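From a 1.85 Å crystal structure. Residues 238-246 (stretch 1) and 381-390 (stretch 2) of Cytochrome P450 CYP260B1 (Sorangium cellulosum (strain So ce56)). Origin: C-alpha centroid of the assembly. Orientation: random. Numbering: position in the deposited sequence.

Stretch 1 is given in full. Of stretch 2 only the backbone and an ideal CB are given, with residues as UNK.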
# COMPACT_ATOMS: atom_id res chain seq x y z
N ALA A 238 2.03 7.81 5.53
CA ALA A 238 1.18 8.81 6.06
C ALA A 238 0.57 8.30 7.39
O ALA A 238 0.62 8.98 8.41
CB ALA A 238 0.03 9.16 5.12
N ASN A 239 0.03 7.10 7.39
CA ASN A 239 -0.66 6.64 8.62
C ASN A 239 0.28 6.21 9.72
O ASN A 239 -0.08 6.27 10.89
CB ASN A 239 -1.58 5.53 8.24
CG ASN A 239 -2.73 5.99 7.35
OD1 ASN A 239 -2.85 7.16 6.98
ND2 ASN A 239 -3.60 5.10 7.08
N LEU A 240 1.54 5.91 9.41
CA LEU A 240 2.56 5.70 10.39
C LEU A 240 2.86 7.00 11.09
O LEU A 240 2.89 7.11 12.33
CB LEU A 240 3.81 5.10 9.73
CG LEU A 240 5.03 4.96 10.60
CD1 LEU A 240 4.74 4.28 11.90
CD2 LEU A 240 6.23 4.35 9.84
N LEU A 241 3.02 8.07 10.31
CA LEU A 241 3.28 9.31 10.92
C LEU A 241 2.07 9.75 11.79
O LEU A 241 2.29 10.32 12.81
CB LEU A 241 3.56 10.36 9.87
CG LEU A 241 4.95 10.17 9.25
CD1 LEU A 241 5.00 11.18 8.13
CD2 LEU A 241 6.10 10.36 10.17
N VAL A 242 0.86 9.51 11.32
CA VAL A 242 -0.35 9.84 12.11
C VAL A 242 -0.24 9.15 13.46
O VAL A 242 -0.37 9.80 14.53
CB VAL A 242 -1.64 9.49 11.38
CG1 VAL A 242 -2.89 9.51 12.32
CG2 VAL A 242 -1.90 10.42 10.19
N ALA A 243 -0.01 7.87 13.41
CA ALA A 243 0.06 7.03 14.63
C ALA A 243 1.11 7.51 15.53
O ALA A 243 0.90 7.53 16.77
CB ALA A 243 0.31 5.60 14.27
N LEU A 244 2.30 7.84 15.00
CA LEU A 244 3.34 8.35 15.88
C LEU A 244 3.03 9.75 16.45
O LEU A 244 3.12 9.97 17.67
CB LEU A 244 4.74 8.38 15.22
CG LEU A 244 5.17 6.93 14.85
CD1 LEU A 244 6.50 6.93 14.16
CD2 LEU A 244 5.19 5.94 16.01
N LEU A 245 2.71 10.71 15.60
CA LEU A 245 2.45 12.07 16.06
C LEU A 245 1.23 12.13 16.98
O LEU A 245 1.20 12.97 17.89
CB LEU A 245 2.22 13.00 14.92
CG LEU A 245 3.35 13.18 13.89
CD1 LEU A 245 2.86 14.05 12.74
CD2 LEU A 245 4.56 13.79 14.54
N ALA A 246 0.27 11.25 16.79
CA ALA A 246 -0.92 11.22 17.67
C ALA A 246 -0.62 10.56 19.06
O ALA A 246 -1.51 10.53 19.92
CB ALA A 246 -2.08 10.49 17.02
N UNK A 381 -7.45 4.75 -0.59
CA UNK A 381 -6.72 4.40 0.63
C UNK A 381 -7.63 4.77 1.75
O UNK A 381 -8.63 5.44 1.51
CB UNK A 381 -5.37 5.10 0.74
N UNK A 382 -7.26 4.40 2.96
CA UNK A 382 -7.79 5.07 4.16
C UNK A 382 -6.73 5.95 4.79
O UNK A 382 -5.58 5.52 5.03
CB UNK A 382 -8.29 4.05 5.18
N UNK A 383 -7.03 7.21 5.08
CA UNK A 383 -6.00 8.03 5.61
C UNK A 383 -6.40 9.52 5.77
O UNK A 383 -7.53 9.84 5.46
CB UNK A 383 -4.77 7.91 4.71
N UNK A 384 -5.46 10.35 6.17
CA UNK A 384 -5.66 11.78 6.45
C UNK A 384 -5.52 12.60 5.21
O UNK A 384 -4.80 12.23 4.28
CB UNK A 384 -4.67 12.28 7.51
N UNK A 385 -6.23 13.73 5.19
CA UNK A 385 -6.01 14.68 4.11
C UNK A 385 -4.78 15.48 4.16
O UNK A 385 -4.39 16.05 3.12
CB UNK A 385 -7.19 15.66 4.04
N UNK A 386 -4.13 15.54 5.32
CA UNK A 386 -2.85 16.18 5.52
C UNK A 386 -2.33 15.79 6.90
O UNK A 386 -3.09 15.25 7.76
CB UNK A 386 -2.96 17.70 5.37
N UNK A 387 -1.05 16.05 7.09
CA UNK A 387 -0.31 15.66 8.29
C UNK A 387 0.48 16.82 8.81
O UNK A 387 1.72 16.90 8.71
CB UNK A 387 0.62 14.48 8.01
N UNK A 388 -0.24 17.79 9.36
CA UNK A 388 0.42 19.03 9.81
C UNK A 388 1.33 18.80 11.00
O UNK A 388 0.85 18.39 12.05
CB UNK A 388 -0.63 20.09 10.17
N UNK A 389 2.61 19.14 10.89
CA UNK A 389 3.54 19.00 11.98
C UNK A 389 4.38 20.24 12.31
O UNK A 389 4.58 21.11 11.47
CB UNK A 389 4.48 17.83 11.66
N UNK A 390 4.84 20.27 13.56
CA UNK A 390 5.73 21.25 14.08
C UNK A 390 7.03 20.62 14.23
O UNK A 390 7.11 19.48 14.71
CB UNK A 390 5.24 21.85 15.40

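Position 381 has its CA-to-CB bond directed toward stretch 1, yet nothing of that stretch lies within 5.5 Å of the ideal CB. The contact sets no demand here and many side chains would fit; the deposited residue is Ala381, which makes no contact with the helix.

At 382 the CA-to-CB bond points sideways, and the ideal CB sits 5.2 Å from Asn239 ND2. The more telling feature is the backbone: the carbonyl O of 382 lies 2.9 Å from Asn239 ND2, an amide donor, and any residue can supply that acceptor. A side chain long enough to turn back could still graze Asn239, so an aromatic or a long aliphatic would be reasonable. The residue is Phe382, with chi1 at t. Its ring comes near the amide, CD2 lying 4.3 Å from Asn239 ND2, and the approach is oblique. The hydrogen bond from Asn239 ND2 to Phe382 O has an N-H...acceptor angle of 159°, close enough to linear to be a sound bond; it ties the helix side chain to the backbone of stretch 2.

Position 383 is the most restrictive. Phi/psi of 174/-175 would jam a CB against the carbonyl O of the preceding residue, which by itself calls for glycine. The ideal CB would also stand 3.1 Å from Asn239 OD1, a tight fit. Gly383 is found, and its CA packs 3.5 Å from Asn239 OD1.

At 384, phi of -86° and psi of 151° are extended, and CA-to-CB points toward stretch 1, with the ideal CB 4.3 Å from Val242 CG2. A compact apolar residue suits this: valine, alanine or proline, whose ring the phi allows. Pro384 is deposited. Its CG meets Val242 CG2 at 3.6 Å, while its CD lies 3.1 Å from Asn239 OD1, a close contact between carbon and oxygen.

Positions 385 and 386 leave the helix, the first out of reach and the second with CA-to-CB pointing away. Neither ideal CB has stretch 1 within 5.5 Å, so polar residues are as acceptable as others; they are Asp385 and Gln386.

Position 387 points toward the helix, its ideal CB 5.2 Å from Val242 CG2, 5.3 Å from Leu245 CD1 and 5.4 Å from Leu241 CB. Such a gap among apolar groups invites a medium-sized apolar side chain, with leucine, isoleucine or methionine all plausible. Ile387 fills it and has the largest area covered by stretch 1, 84 Å². Its CD1 reaches Ala238 CB at 3.6 Å, and its CG2 meets Leu245 CD1 at 3.7 Å, so the two ends of the side chain touch residues almost two helical turns apart.

Position 388 points away, and its phi of -68° is compatible with proline, among others; Pro388 makes no contact.

At 389 the bond turns toward stretch 1 again, with the ideal CB 4.3 Å from Leu245 CD1. A small apolar residue is enough to touch that methyl, and Ala389 CB lies 4.2 Å from Leu245 CD1.

Position 390 is out of reach and unconstrained by the helix; it is Leu390.

Stretch 2, residues 381-390: AFGPDQIPAL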
# COMPACT_ATOMS: atom_id res chain seq x y z
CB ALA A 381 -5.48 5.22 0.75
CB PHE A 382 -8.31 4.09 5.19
CG PHE A 382 -8.71 4.75 6.48
CD1 PHE A 382 -9.93 5.43 6.55
CD2 PHE A 382 -7.86 4.82 7.54
CE1 PHE A 382 -10.29 6.13 7.71
CE2 PHE A 382 -8.23 5.46 8.73
CZ PHE A 382 -9.46 6.13 8.79
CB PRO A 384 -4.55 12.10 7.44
CG PRO A 384 -3.44 11.27 7.03
CD PRO A 384 -4.10 9.97 6.60
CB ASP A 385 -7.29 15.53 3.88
CG ASP A 385 -7.61 16.45 5.02
OD1 ASP A 385 -6.96 16.47 6.09
OD2 ASP A 385 -8.57 17.19 4.83
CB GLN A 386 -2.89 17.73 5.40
CG GLN A 386 -4.06 18.33 6.18
CD GLN A 386 -3.91 19.83 6.36
OE1 GLN A 386 -2.84 20.29 6.65
NE2 GLN A 386 -4.97 20.56 6.22
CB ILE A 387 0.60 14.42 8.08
CG1 ILE A 387 -0.19 13.31 7.42
CG2 ILE A 387 1.07 13.96 9.46
CD1 ILE A 387 0.73 12.27 6.87
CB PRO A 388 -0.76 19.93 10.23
CG PRO A 388 -2.01 19.21 9.88
CD PRO A 388 -1.67 17.75 9.70
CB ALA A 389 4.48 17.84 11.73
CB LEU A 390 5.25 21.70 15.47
CG LEU A 390 3.85 22.30 15.51
CD1 LEU A 390 3.52 22.71 16.94
CD2 LEU A 390 3.71 23.47 14.56
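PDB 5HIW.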